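Local coordinates for Non-ribosomal peptide synthetase (Streptomyces halstedii, PDB 3WV4), which belongs to the AMP-binding (ANL) superfamily and makes up the large N-terminal domain of a non-ribosomal peptide synthetase, at residues A[195-200]-A[216-221]; A[96-101]-A[109-114]; A[224-229]-A[252-257]; A[81-86]-A[145-150]; A[346-351]-A[435-440]. All coordinates share one frame; numbering follows the deposited sequence.

The five contacts run across one chain, from contact 4 at one end to contact 5 at the other, their centres about 38 Å apart. Contact 2 is nested within the chain loop that contact 4 closes; the two centres lie about 7 Å apart, and their strands 97-101 and 145-148 are neighbours in one parallel sheet. Contact 1 follows along the chain, then contact 3; both use helix 215-229, and their centres are about 14 Å apart. Contact 5 comes last and touches contact 3 through Val228 and Ile350. Side-chain contacts between helices and strands link contact 2 to contact 1, contact 1 to contact 3, and contact 3 to contact 5.

Contact 1 of 5, residues A[195-200]-A[216-221]; sequences LAVLIY and QQIVFA
Ile218 meets the strand with a single methyl: its CD1 lies 3.7 Å from Val197 CG2 and 3.8 Å from Ala196 CB. The two larger side chains cross at about a right angle, and it is the end of the isoleucine that does the touching. Its outer bond is extended (chi2 171°), which carries CD1 away from helix 215-229 and onto the strand. On the other side, Val197 has CG1 anti to the backbone N (chi1 -175°), and this turns CG2 toward the helix.

Consecutive strand residues would normally point to opposite faces; here Ala196 and Val197 both face Cys213 of strand 210-214 in a classic beta bulge, and both reach the same isoleucine. The antiparallel strands 195-200 and 210-214 form a hairpin whose connecting loop has the glycine- and serine-rich sequence of the superfamily's phosphate-loop signature, and helix 215-229 follows directly.

Further out, Leu249 of helix 246-258 packs on Val197, while Tyr250 and Leu253 of that helix and Cys213 surround Ile218. Backbone hydrogen bonds between Phe122 and both Ala196 and Leu198 tie the bulged strand to strand 121-124 as well.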
# COMPACT_ATOMS: atom_id res chain seq x y z
N LEU A 195 4.83 9.10 -12.46
CA LEU A 195 4.01 8.00 -12.01
C LEU A 195 4.85 6.84 -11.54
O LEU A 195 5.79 6.44 -12.20
CB LEU A 195 3.09 7.53 -13.13
CG LEU A 195 2.06 8.56 -13.61
CD1 LEU A 195 1.06 7.84 -14.49
CD2 LEU A 195 1.37 9.19 -12.41
N ALA A 196 4.49 6.29 -10.38
CA ALA A 196 5.15 5.12 -9.82
C ALA A 196 4.23 3.90 -9.79
O ALA A 196 4.67 2.76 -10.03
CB ALA A 196 5.62 5.44 -8.41
N VAL A 197 2.95 4.12 -9.48
CA VAL A 197 1.99 3.01 -9.38
C VAL A 197 0.66 3.36 -9.99
O VAL A 197 0.23 4.53 -9.93
CB VAL A 197 1.76 2.67 -7.89
CG1 VAL A 197 0.89 1.46 -7.66
CG2 VAL A 197 3.05 2.48 -7.10
N LEU A 198 0.02 2.36 -10.64
CA LEU A 198 -1.40 2.43 -10.98
C LEU A 198 -2.13 1.46 -10.13
O LEU A 198 -1.80 0.27 -10.11
CB LEU A 198 -1.70 2.05 -12.46
CG LEU A 198 -1.04 2.87 -13.58
CD1 LEU A 198 -1.66 2.50 -14.92
CD2 LEU A 198 -1.14 4.38 -13.35
N ILE A 199 -3.12 1.94 -9.43
CA ILE A 199 -3.88 1.06 -8.56
C ILE A 199 -5.25 0.91 -9.12
O ILE A 199 -6.04 1.87 -9.06
CB ILE A 199 -4.03 1.63 -7.17
CG1 ILE A 199 -2.69 1.77 -6.46
CG2 ILE A 199 -4.97 0.76 -6.34
CD1 ILE A 199 -2.09 0.43 -6.05
N TYR A 200 -5.58 -0.27 -9.64
CA TYR A 200 -6.91 -0.47 -10.22
C TYR A 200 -7.91 -0.65 -9.11
O TYR A 200 -7.78 -1.55 -8.32
CB TYR A 200 -6.88 -1.65 -11.23
CG TYR A 200 -6.45 -1.14 -12.57
CD1 TYR A 200 -7.38 -0.61 -13.45
CD2 TYR A 200 -5.11 -1.11 -12.95
CE1 TYR A 200 -6.98 -0.11 -14.70
CE2 TYR A 200 -4.71 -0.60 -14.17
CZ TYR A 200 -5.66 -0.12 -15.05
OH TYR A 200 -5.29 0.42 -16.26
N GLN A 216 5.92 11.38 -5.48
CA GLN A 216 5.93 12.25 -4.29
C GLN A 216 4.76 12.04 -3.38
O GLN A 216 4.89 12.16 -2.18
CB GLN A 216 5.84 13.75 -4.58
CG GLN A 216 5.90 14.24 -5.97
CD GLN A 216 5.79 15.76 -6.04
OE1 GLN A 216 5.10 16.29 -6.91
NE2 GLN A 216 6.45 16.44 -5.14
N GLN A 217 3.57 11.91 -3.97
CA GLN A 217 2.36 11.71 -3.18
C GLN A 217 2.53 10.43 -2.32
O GLN A 217 2.12 10.39 -1.16
CB GLN A 217 1.14 11.54 -4.08
CG GLN A 217 0.49 12.82 -4.56
CD GLN A 217 1.06 13.31 -5.87
OE1 GLN A 217 2.25 13.21 -6.12
NE2 GLN A 217 0.21 13.80 -6.73
N ILE A 218 3.12 9.41 -2.92
CA ILE A 218 3.23 8.11 -2.28
C ILE A 218 4.13 8.25 -1.08
O ILE A 218 3.77 7.88 0.01
CB ILE A 218 3.77 7.01 -3.24
CG1 ILE A 218 2.71 6.63 -4.32
CG2 ILE A 218 4.08 5.71 -2.49
CD1 ILE A 218 3.29 5.71 -5.41
N VAL A 219 5.30 8.86 -1.27
CA VAL A 219 6.24 9.03 -0.21
C VAL A 219 5.63 9.91 0.83
O VAL A 219 5.73 9.62 2.04
CB VAL A 219 7.54 9.62 -0.74
CG1 VAL A 219 8.52 9.97 0.37
CG2 VAL A 219 8.22 8.61 -1.67
N PHE A 220 4.96 10.98 0.40
CA PHE A 220 4.34 11.87 1.37
C PHE A 220 3.32 11.14 2.21
O PHE A 220 3.35 11.17 3.43
CB PHE A 220 3.65 13.08 0.70
CG PHE A 220 2.83 13.83 1.66
CD1 PHE A 220 3.45 14.70 2.51
CD2 PHE A 220 1.50 13.53 1.84
CE1 PHE A 220 2.75 15.35 3.49
CE2 PHE A 220 0.77 14.21 2.83
CZ PHE A 220 1.41 15.10 3.66
N ALA A 221 2.40 10.44 1.55
CA ALA A 221 1.40 9.72 2.31
C ALA A 221 2.02 8.72 3.25
O ALA A 221 1.56 8.57 4.36
CB ALA A 221 0.35 9.05 1.39

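Contact 2 of 5, residues A[96-101]-A[109-114]; sequences ERIVVQ and VAVFYG
Val111 of helix 106-116 packs on Ile98 and Val100 of strand 97-101 in a small, fully buried, apolar helix-on-sheet contact next to the edge strand 121-124 of a parallel sheet. One helix residue does the work. Its CG1 sits 3.9 Å from Val100 CG2 and 4.1 Å from Ile98 CD1, bridging two strand residues that share a face because they are two positions apart.

The approaches differ. Val100 and Val111 slide past each other in opposite directions, one methyl alongside the other, whereas Ile98 runs at a slant to the valine. For Val111, CG1 is anti to the backbone N (chi1 173°), which points this branch out from the helix toward the sheet. Ile98 holds CG1 between its backbone N and carbonyl carbon (chi1 66°), and with chi2 extended its CD1 comes up beside the same methyl. No polar atom takes part across the contact, and no hydrogen bond joins the two segments.

Neighbours close in around this core: Phe122 packs against both Val100 and Val111, and Phe83 of helix 73-89 lies on Val111. Next along the helix, Phe112 turns away from strand 97-101 toward Leu249 and Leu253 of helix 246-258, with its CD2 4.1 Å above the centre of the Tyr113 ring. Backbone hydrogen bonds of Ile98 to Val121 and Val123 join the strand to its parallel partner. Strand 97-101, helix 106-116 and strand 121-124 together make a beta-alpha-beta crossover, with the connecting helix seated on the strand it leaves.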
# COMPACT_ATOMS: atom_id res chain seq x y z
N GLU A 96 6.83 3.96 -18.89
CA GLU A 96 6.11 2.80 -19.43
C GLU A 96 5.65 1.95 -18.28
O GLU A 96 6.25 1.99 -17.19
CB GLU A 96 7.00 2.01 -20.40
CG GLU A 96 7.42 2.85 -21.62
CD GLU A 96 8.04 2.03 -22.75
OE1 GLU A 96 8.99 1.24 -22.49
OE2 GLU A 96 7.55 2.15 -23.90
N ARG A 97 4.59 1.17 -18.51
CA ARG A 97 3.99 0.36 -17.48
C ARG A 97 4.45 -1.10 -17.57
O ARG A 97 4.72 -1.61 -18.67
CB ARG A 97 2.45 0.38 -17.54
CG ARG A 97 1.73 1.63 -17.02
CD ARG A 97 1.93 2.85 -17.90
NE ARG A 97 1.49 2.59 -19.28
CZ ARG A 97 1.94 3.24 -20.34
NH1 ARG A 97 2.80 4.21 -20.20
NH2 ARG A 97 1.48 2.93 -21.55
N ILE A 98 4.48 -1.76 -16.41
CA ILE A 98 4.54 -3.20 -16.34
C ILE A 98 3.42 -3.68 -15.43
O ILE A 98 3.18 -3.11 -14.38
CB ILE A 98 5.89 -3.73 -15.86
CG1 ILE A 98 6.18 -3.36 -14.40
CG2 ILE A 98 6.99 -3.20 -16.75
CD1 ILE A 98 7.49 -3.96 -13.90
N VAL A 99 2.72 -4.71 -15.89
CA VAL A 99 1.71 -5.35 -15.11
C VAL A 99 2.26 -6.59 -14.44
O VAL A 99 2.93 -7.42 -15.08
CB VAL A 99 0.54 -5.81 -16.00
CG1 VAL A 99 -0.34 -6.76 -15.22
CG2 VAL A 99 -0.29 -4.61 -16.42
N VAL A 100 1.92 -6.74 -13.17
CA VAL A 100 2.56 -7.68 -12.31
C VAL A 100 1.47 -8.37 -11.53
O VAL A 100 0.68 -7.69 -10.85
CB VAL A 100 3.51 -6.94 -11.34
CG1 VAL A 100 4.17 -7.92 -10.41
CG2 VAL A 100 4.55 -6.15 -12.11
N GLN A 101 1.41 -9.69 -11.65
CA GLN A 101 0.42 -10.50 -10.95
C GLN A 101 1.11 -11.57 -10.16
O GLN A 101 1.38 -12.67 -10.65
CB GLN A 101 -0.55 -11.18 -11.92
CG GLN A 101 -1.72 -11.84 -11.22
CD GLN A 101 -2.68 -12.52 -12.18
OE1 GLN A 101 -2.25 -13.27 -13.05
NE2 GLN A 101 -3.97 -12.30 -12.00
N VAL A 109 8.48 -7.33 -4.20
CA VAL A 109 8.92 -6.06 -3.61
C VAL A 109 10.14 -5.54 -4.39
O VAL A 109 10.32 -4.31 -4.58
CB VAL A 109 9.26 -6.27 -2.13
CG1 VAL A 109 9.69 -4.95 -1.47
CG2 VAL A 109 8.04 -6.80 -1.39
N ALA A 110 10.96 -6.48 -4.87
CA ALA A 110 12.09 -6.19 -5.73
C ALA A 110 11.64 -5.71 -7.10
O ALA A 110 12.25 -4.76 -7.65
CB ALA A 110 13.00 -7.42 -5.86
N VAL A 111 10.55 -6.29 -7.62
CA VAL A 111 9.96 -5.82 -8.87
C VAL A 111 9.46 -4.38 -8.70
O VAL A 111 9.76 -3.50 -9.49
CB VAL A 111 8.83 -6.74 -9.34
CG1 VAL A 111 8.13 -6.14 -10.53
CG2 VAL A 111 9.39 -8.10 -9.71
N PHE A 112 8.76 -4.14 -7.62
CA PHE A 112 8.26 -2.82 -7.30
C PHE A 112 9.40 -1.79 -7.24
O PHE A 112 9.43 -0.79 -7.96
CB PHE A 112 7.49 -2.90 -5.99
CG PHE A 112 7.06 -1.60 -5.47
CD1 PHE A 112 6.41 -0.72 -6.27
CD2 PHE A 112 7.38 -1.20 -4.18
CE1 PHE A 112 6.01 0.52 -5.79
CE2 PHE A 112 7.03 0.05 -3.71
CZ PHE A 112 6.33 0.90 -4.50
N TYR A 113 10.37 -2.05 -6.40
CA TYR A 113 11.44 -1.06 -6.24
C TYR A 113 12.32 -0.90 -7.46
O TYR A 113 12.72 0.24 -7.82
CB TYR A 113 12.28 -1.38 -5.02
CG TYR A 113 11.66 -0.93 -3.69
CD1 TYR A 113 11.24 0.41 -3.50
CD2 TYR A 113 11.48 -1.82 -2.66
CE1 TYR A 113 10.65 0.81 -2.31
CE2 TYR A 113 10.87 -1.41 -1.48
CZ TYR A 113 10.47 -0.08 -1.32
OH TYR A 113 9.95 0.33 -0.14
N GLY A 114 12.62 -2.03 -8.14
CA GLY A 114 13.50 -1.96 -9.31
C GLY A 114 12.83 -1.15 -10.39
O GLY A 114 13.48 -0.39 -11.13

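Contact 3 of 5, residues A[224-229]-A[252-257]; sequences SINAVL and VLISTL
Ile254 packs against Ile225 with one branch and Asn226 with the other, and this close part of the contact gives way to a looser, partly exposed one at Leu257. On the buried side, Ile254 CD1 touches Ile225 CG2 at 3.9 Å, the two isoleucines crossing at about a right angle. The other branch of Ile254, CG2, lies 3.9 Å from Asn226 OD1, a van der Waals touch. That oxygen has its hydrogen bond with Tyr231 N, just beyond the helix end, which fixes the rotation of the amide; CG anti to the backbone N (chi1 -162°) swings it over the isoleucine.

Toward the more exposed side the contact thins. Leu257 CD2 comes no nearer than 4.3 Å to Asn226 CB, and both residues are partly open to solvent. The segment axes stay 10.6 Å apart and cross at -68°, so only about one turn of each helix meets the other.

Helix 215-229 is backed by strand 349-350, where Ile350 lies on Ile225, Val228 and Leu229. Helix 246-258 turns another side to helix 106-116: Leu253 packs on Phe112 and Tyr113, and Thr256 OG1 is hydrogen-bonded to Tyr113 OH, placing helix 246-258 between the other two.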
# COMPACT_ATOMS: atom_id res chain seq x y z
N SER A 224 3.34 10.58 6.21
CA SER A 224 2.25 11.18 7.03
C SER A 224 1.51 10.16 7.88
O SER A 224 1.19 10.38 9.06
CB SER A 224 1.27 11.93 6.12
OG SER A 224 0.21 12.48 6.85
N ILE A 225 1.18 9.03 7.28
CA ILE A 225 0.59 7.94 8.04
C ILE A 225 1.51 7.55 9.22
O ILE A 225 1.10 7.34 10.38
CB ILE A 225 0.37 6.71 7.09
CG1 ILE A 225 -0.78 6.95 6.13
CG2 ILE A 225 0.09 5.50 7.92
CD1 ILE A 225 -0.76 6.07 4.89
N ASN A 226 2.79 7.45 8.90
CA ASN A 226 3.75 7.00 9.89
C ASN A 226 3.98 8.02 10.98
O ASN A 226 4.19 7.63 12.13
CB ASN A 226 5.11 6.62 9.34
CG ASN A 226 5.85 5.77 10.34
OD1 ASN A 226 5.26 4.96 11.05
ND2 ASN A 226 7.07 6.06 10.53
N ALA A 227 3.83 9.31 10.67
CA ALA A 227 3.92 10.36 11.75
C ALA A 227 2.83 10.11 12.78
O ALA A 227 2.97 10.46 13.94
CB ALA A 227 3.75 11.73 11.15
N VAL A 228 1.69 9.56 12.36
CA VAL A 228 0.61 9.25 13.33
C VAL A 228 0.80 7.86 14.00
O VAL A 228 0.65 7.73 15.18
CB VAL A 228 -0.82 9.33 12.74
CG1 VAL A 228 -1.85 9.29 13.85
CG2 VAL A 228 -1.06 10.56 11.93
N LEU A 229 1.19 6.85 13.24
CA LEU A 229 1.21 5.49 13.74
C LEU A 229 2.52 5.11 14.40
O LEU A 229 2.52 4.30 15.30
CB LEU A 229 0.99 4.50 12.59
CG LEU A 229 -0.40 4.51 11.91
CD1 LEU A 229 -0.54 3.39 10.85
CD2 LEU A 229 -1.51 4.43 12.96
N VAL A 252 4.80 -2.18 2.85
CA VAL A 252 6.17 -2.30 2.25
C VAL A 252 6.89 -0.94 2.35
O VAL A 252 8.04 -0.87 2.77
CB VAL A 252 6.12 -2.65 0.76
CG1 VAL A 252 7.51 -2.65 0.15
CG2 VAL A 252 5.44 -3.98 0.53
N LEU A 253 6.18 0.15 2.01
CA LEU A 253 6.81 1.48 2.04
C LEU A 253 7.15 1.95 3.42
O LEU A 253 8.27 2.46 3.67
CB LEU A 253 5.93 2.50 1.38
CG LEU A 253 5.64 2.19 -0.09
CD1 LEU A 253 4.39 2.94 -0.60
CD2 LEU A 253 6.84 2.56 -0.89
N ILE A 254 6.21 1.79 4.34
CA ILE A 254 6.43 2.28 5.67
C ILE A 254 7.51 1.44 6.40
O ILE A 254 8.34 2.00 7.16
CB ILE A 254 5.14 2.35 6.46
CG1 ILE A 254 4.27 3.46 5.86
CG2 ILE A 254 5.44 2.58 7.93
CD1 ILE A 254 2.82 3.35 6.17
N SER A 255 7.50 0.12 6.21
CA SER A 255 8.59 -0.67 6.78
C SER A 255 9.87 -0.18 6.24
O SER A 255 10.81 0.00 6.96
CB SER A 255 8.49 -2.17 6.51
OG SER A 255 7.19 -2.62 6.79
N THR A 256 9.91 0.08 4.95
CA THR A 256 11.15 0.50 4.31
C THR A 256 11.56 1.90 4.79
O THR A 256 12.72 2.14 5.12
CB THR A 256 11.02 0.41 2.79
OG1 THR A 256 10.59 -0.92 2.43
CG2 THR A 256 12.32 0.69 2.14
N LEU A 257 10.61 2.79 4.96
CA LEU A 257 10.87 4.17 5.46
C LEU A 257 11.56 4.12 6.81
O LEU A 257 12.51 4.84 7.04
CB LEU A 257 9.56 4.97 5.55
CG LEU A 257 9.52 6.27 6.31
CD1 LEU A 257 10.40 7.33 5.65
CD2 LEU A 257 8.09 6.79 6.31

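Contact 4 of 5, residues A[81-86]-A[145-150]; sequences QAFSAW and LVIAED
Phe83 and Trp86 reach out from helix 73-89 as Ile147 and Leu145 come to meet them from strand 145-148. Each aromatic side chain and its aliphatic partner come from opposite directions, and contact is made by the far ends of the side chains, the methyls meeting the rings obliquely. Phe83 CZ, the far corner of the ring, is 3.9 Å from Ile147 CD1. For Trp86 it is the far atoms of the six-membered ring that touch: CH2 lies 4.0 Å from Leu145 CD2 and CZ3 4.1 Å from that same methyl. Ile147 CD1 is also 4.5 Å from Trp86 CZ3, a looser touch that makes this methyl common to both rings. The two aromatic side chains have CG anti to the backbone N (chi1 -176° and -172°), and both extend well clear of the helix. That length is needed, because the segment axes come no closer than 13.9 Å.

The strand belongs to the four-stranded parallel sheet in the order 121-124, 97-101, 145-148, 165-167. Leu145 and Ile147 line the face toward helix 73-89, while Val146 and Ala148 point to the other face, where helix 151-160 packs, giving an alpha/beta layered arrangement with helices on both sides. Asp150 sits at the N-cap of helix 151-160, its OD1 accepting from Ala153 N.

Around the aromatic pair, Tyr166 on the neighbouring strand meets Trp86 edge-to-face and also packs on Leu145. Helix 168-180 adds Leu171 against Trp86 and Val175 against Phe83. Ser84 OG is hydrogen-bonded to Gly114 O, tying helix 73-89 to helix 106-116.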
# COMPACT_ATOMS: atom_id res chain seq x y z
N GLN A 81 18.05 -3.51 -7.67
CA GLN A 81 18.99 -3.07 -8.74
C GLN A 81 19.07 -4.07 -9.88
O GLN A 81 19.00 -3.70 -11.07
CB GLN A 81 20.39 -2.89 -8.13
CG GLN A 81 20.39 -1.73 -7.16
CD GLN A 81 21.73 -1.55 -6.45
OE1 GLN A 81 22.57 -2.43 -6.46
NE2 GLN A 81 21.91 -0.41 -5.84
N ALA A 82 19.20 -5.36 -9.54
CA ALA A 82 19.27 -6.39 -10.56
C ALA A 82 18.01 -6.39 -11.40
O ALA A 82 18.04 -6.49 -12.64
CB ALA A 82 19.51 -7.75 -9.91
N PHE A 83 16.87 -6.23 -10.74
CA PHE A 83 15.62 -6.19 -11.49
C PHE A 83 15.56 -4.95 -12.39
O PHE A 83 15.07 -5.03 -13.52
CB PHE A 83 14.38 -6.32 -10.60
CG PHE A 83 13.13 -6.37 -11.40
CD1 PHE A 83 12.83 -7.52 -12.13
CD2 PHE A 83 12.39 -5.24 -11.59
CE1 PHE A 83 11.72 -7.56 -12.95
CE2 PHE A 83 11.26 -5.27 -12.38
CZ PHE A 83 10.91 -6.44 -13.07
N SER A 84 16.09 -3.81 -11.92
CA SER A 84 16.19 -2.64 -12.78
C SER A 84 17.04 -2.96 -14.07
O SER A 84 16.68 -2.56 -15.18
CB SER A 84 16.79 -1.46 -12.03
OG SER A 84 15.96 -1.04 -10.95
N ALA A 85 18.15 -3.70 -13.93
CA ALA A 85 18.99 -4.02 -15.09
C ALA A 85 18.24 -4.90 -16.04
O ALA A 85 18.38 -4.79 -17.23
CB ALA A 85 20.26 -4.71 -14.67
N TRP A 86 17.38 -5.76 -15.51
CA TRP A 86 16.54 -6.55 -16.35
C TRP A 86 15.58 -5.68 -17.13
O TRP A 86 15.34 -5.94 -18.30
CB TRP A 86 15.75 -7.53 -15.48
CG TRP A 86 14.98 -8.52 -16.20
CD1 TRP A 86 15.41 -9.74 -16.61
CD2 TRP A 86 13.60 -8.44 -16.53
NE1 TRP A 86 14.38 -10.42 -17.23
CE2 TRP A 86 13.25 -9.65 -17.21
CE3 TRP A 86 12.62 -7.44 -16.38
CZ2 TRP A 86 11.97 -9.91 -17.68
CZ3 TRP A 86 11.33 -7.70 -16.84
CH2 TRP A 86 11.02 -8.91 -17.52
N LEU A 145 5.01 -5.13 -20.82
CA LEU A 145 5.13 -6.55 -20.52
C LEU A 145 4.40 -6.91 -19.25
O LEU A 145 3.80 -6.07 -18.59
CB LEU A 145 6.58 -6.98 -20.43
CG LEU A 145 7.52 -6.30 -19.44
CD1 LEU A 145 7.38 -6.91 -18.06
CD2 LEU A 145 8.95 -6.45 -19.93
N VAL A 146 4.34 -8.20 -19.00
CA VAL A 146 3.51 -8.72 -17.95
C VAL A 146 4.29 -9.75 -17.20
O VAL A 146 4.94 -10.62 -17.82
CB VAL A 146 2.24 -9.39 -18.51
CG1 VAL A 146 1.45 -10.07 -17.40
CG2 VAL A 146 1.37 -8.38 -19.26
N ILE A 147 4.22 -9.69 -15.88
CA ILE A 147 4.90 -10.69 -15.06
C ILE A 147 3.89 -11.52 -14.32
O ILE A 147 3.03 -10.97 -13.60
CB ILE A 147 5.87 -10.00 -14.10
CG1 ILE A 147 6.97 -9.36 -14.93
CG2 ILE A 147 6.45 -11.01 -13.12
CD1 ILE A 147 7.74 -8.31 -14.22
N ALA A 148 4.01 -12.84 -14.44
CA ALA A 148 3.08 -13.82 -13.87
C ALA A 148 3.77 -14.64 -12.80
O ALA A 148 4.99 -14.71 -12.74
CB ALA A 148 2.56 -14.76 -14.97
N GLU A 149 2.96 -15.34 -12.04
CA GLU A 149 3.40 -16.10 -10.91
C GLU A 149 4.11 -17.43 -11.27
O GLU A 149 4.91 -17.92 -10.52
CB GLU A 149 2.16 -16.40 -10.05
CG GLU A 149 2.42 -17.29 -8.84
CD GLU A 149 1.18 -17.49 -8.01
OE1 GLU A 149 1.34 -17.83 -6.82
OE2 GLU A 149 0.07 -17.27 -8.53
N ASP A 150 3.72 -18.05 -12.37
CA ASP A 150 4.23 -19.37 -12.77
C ASP A 150 3.83 -19.57 -14.19
O ASP A 150 3.20 -18.71 -14.79
CB ASP A 150 3.74 -20.50 -11.86
CG ASP A 150 2.22 -20.68 -11.89
OD1 ASP A 150 1.56 -20.38 -12.88
OD2 ASP A 150 1.66 -21.17 -10.90

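Contact 5 of 5, residues A[346-351]-A[435-440]; sequences KRISIM and GFLYFG
Met351 reaches Phe436 with the end of its chain. From the backbone, CB leads to a CG that is anti to the N (chi1 -171°), and these two carbons serve as the arm. A bend at chi2 (59°) then brings the sulfur round to the ring: SD is 3.5 Å from Phe436 CE1 and 3.9 Å from CD1 of the same phenylalanine. It sits at the ring edge, near the plane, 4.7 Å from the centroid and 77° off the normal, a Met-aromatic contact of the edge kind. A further bend at chi3 brings the terminal methyl to the same two ring atoms, with Met351 CE 3.9 Å from Phe436 CD1. Sulfur and methyl thus both touch CD1 and CE1, and the two side chains cross at about a right angle.

The second part of the contact gathers round Leu437. Its CD2 is 4.0 Å from Ser349 OG and 4.2 Å from Ile348 CG2. The serine oxygen only touches the methyl, since its hydrogen bond goes to Val363 O. Ile348 and Ser349 are adjacent in sequence yet both face Tyr340, a classic beta bulge, and this lets both of them meet one leucine.

No hydrogen bond joins the two segments directly. Strand 362-366 pairs antiparallel with both 349-350 and 437-439 in a large mixed sheet, with its Val363 packed on Leu437 and its Leu365 on Phe436. Strand 335-340 flanks 349-350 on its other edge, and Ile350 points instead to Val228 of helix 215-229.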
# COMPACT_ATOMS: atom_id res chain seq x y z
N LYS A 346 -4.78 7.74 -0.91
CA LYS A 346 -4.32 6.73 0.04
C LYS A 346 -5.10 6.69 1.31
O LYS A 346 -5.64 5.62 1.65
CB LYS A 346 -2.83 6.83 0.32
CG LYS A 346 -2.32 5.84 1.33
CD LYS A 346 -2.81 4.40 1.24
CE LYS A 346 -2.22 3.57 2.39
NZ LYS A 346 -2.53 2.09 2.39
N ARG A 347 -5.10 7.78 2.07
CA ARG A 347 -5.75 7.78 3.37
C ARG A 347 -6.19 9.18 3.76
O ARG A 347 -5.58 10.19 3.35
CB ARG A 347 -4.85 7.11 4.42
CG ARG A 347 -5.57 6.82 5.70
CD ARG A 347 -4.91 5.78 6.59
NE ARG A 347 -4.97 4.47 5.96
CZ ARG A 347 -3.97 3.58 5.98
NH1 ARG A 347 -2.85 3.85 6.67
NH2 ARG A 347 -4.13 2.40 5.41
N ILE A 348 -7.24 9.24 4.53
CA ILE A 348 -7.84 10.53 4.85
C ILE A 348 -7.67 10.92 6.29
O ILE A 348 -7.33 12.10 6.58
CB ILE A 348 -9.34 10.51 4.52
CG1 ILE A 348 -9.39 10.45 3.00
CG2 ILE A 348 -10.03 11.76 5.07
CD1 ILE A 348 -10.70 10.18 2.30
N SER A 349 -7.97 10.00 7.19
CA SER A 349 -7.95 10.30 8.60
C SER A 349 -7.46 9.10 9.34
O SER A 349 -7.62 7.93 8.88
CB SER A 349 -9.34 10.65 9.13
OG SER A 349 -10.20 9.48 9.10
N ILE A 350 -6.82 9.39 10.47
CA ILE A 350 -6.38 8.38 11.43
C ILE A 350 -6.66 8.86 12.84
O ILE A 350 -6.47 10.01 13.13
CB ILE A 350 -4.85 8.09 11.30
CG1 ILE A 350 -4.52 7.56 9.93
CG2 ILE A 350 -4.41 7.12 12.39
CD1 ILE A 350 -3.02 7.28 9.75
N MET A 351 -7.21 7.99 13.67
CA MET A 351 -7.40 8.28 15.05
C MET A 351 -6.09 8.01 15.72
O MET A 351 -5.55 6.91 15.67
CB MET A 351 -8.41 7.36 15.70
CG MET A 351 -8.79 7.79 17.11
SD MET A 351 -9.50 9.50 17.17
CE MET A 351 -11.22 9.22 17.10
N GLY A 435 -11.85 19.08 15.05
CA GLY A 435 -11.35 18.67 13.72
C GLY A 435 -11.40 17.17 13.50
O GLY A 435 -10.86 16.66 12.52
N PHE A 436 -12.06 16.45 14.40
CA PHE A 436 -12.26 15.03 14.22
C PHE A 436 -13.33 14.74 13.17
O PHE A 436 -14.34 15.47 13.04
CB PHE A 436 -12.69 14.40 15.51
CG PHE A 436 -11.57 14.25 16.51
CD1 PHE A 436 -10.83 13.09 16.56
CD2 PHE A 436 -11.34 15.24 17.44
CE1 PHE A 436 -9.80 12.96 17.47
CE2 PHE A 436 -10.30 15.12 18.35
CZ PHE A 436 -9.53 13.95 18.38
N LEU A 437 -13.14 13.66 12.45
CA LEU A 437 -14.07 13.31 11.37
C LEU A 437 -15.07 12.27 11.80
O LEU A 437 -14.76 11.35 12.56
CB LEU A 437 -13.30 12.85 10.15
CG LEU A 437 -14.11 12.39 8.91
CD1 LEU A 437 -15.00 13.48 8.33
CD2 LEU A 437 -13.12 11.88 7.89
N TYR A 438 -16.31 12.47 11.34
CA TYR A 438 -17.43 11.56 11.60
C TYR A 438 -18.21 11.33 10.31
O TYR A 438 -18.30 12.22 9.44
CB TYR A 438 -18.38 12.19 12.61
CG TYR A 438 -17.77 12.46 13.95
CD1 TYR A 438 -17.87 11.54 14.99
CD2 TYR A 438 -17.09 13.66 14.20
CE1 TYR A 438 -17.32 11.78 16.21
CE2 TYR A 438 -16.52 13.91 15.42
CZ TYR A 438 -16.63 12.94 16.41
OH TYR A 438 -16.11 13.21 17.59
N PHE A 439 -18.81 10.16 10.20
CA PHE A 439 -19.79 9.89 9.12
C PHE A 439 -21.21 10.39 9.37
O PHE A 439 -21.62 10.54 10.53
CB PHE A 439 -19.79 8.40 8.80
CG PHE A 439 -18.53 7.95 8.17
CD1 PHE A 439 -17.95 8.73 7.18
CD2 PHE A 439 -17.94 6.76 8.52
CE1 PHE A 439 -16.78 8.31 6.58
CE2 PHE A 439 -16.78 6.33 7.92
CZ PHE A 439 -16.19 7.12 6.95
N GLY A 440 -21.93 10.64 8.27
CA GLY A 440 -23.25 11.33 8.30
C GLY A 440 -23.29 12.58 9.19
O GLY A 440 -22.25 13.23 9.40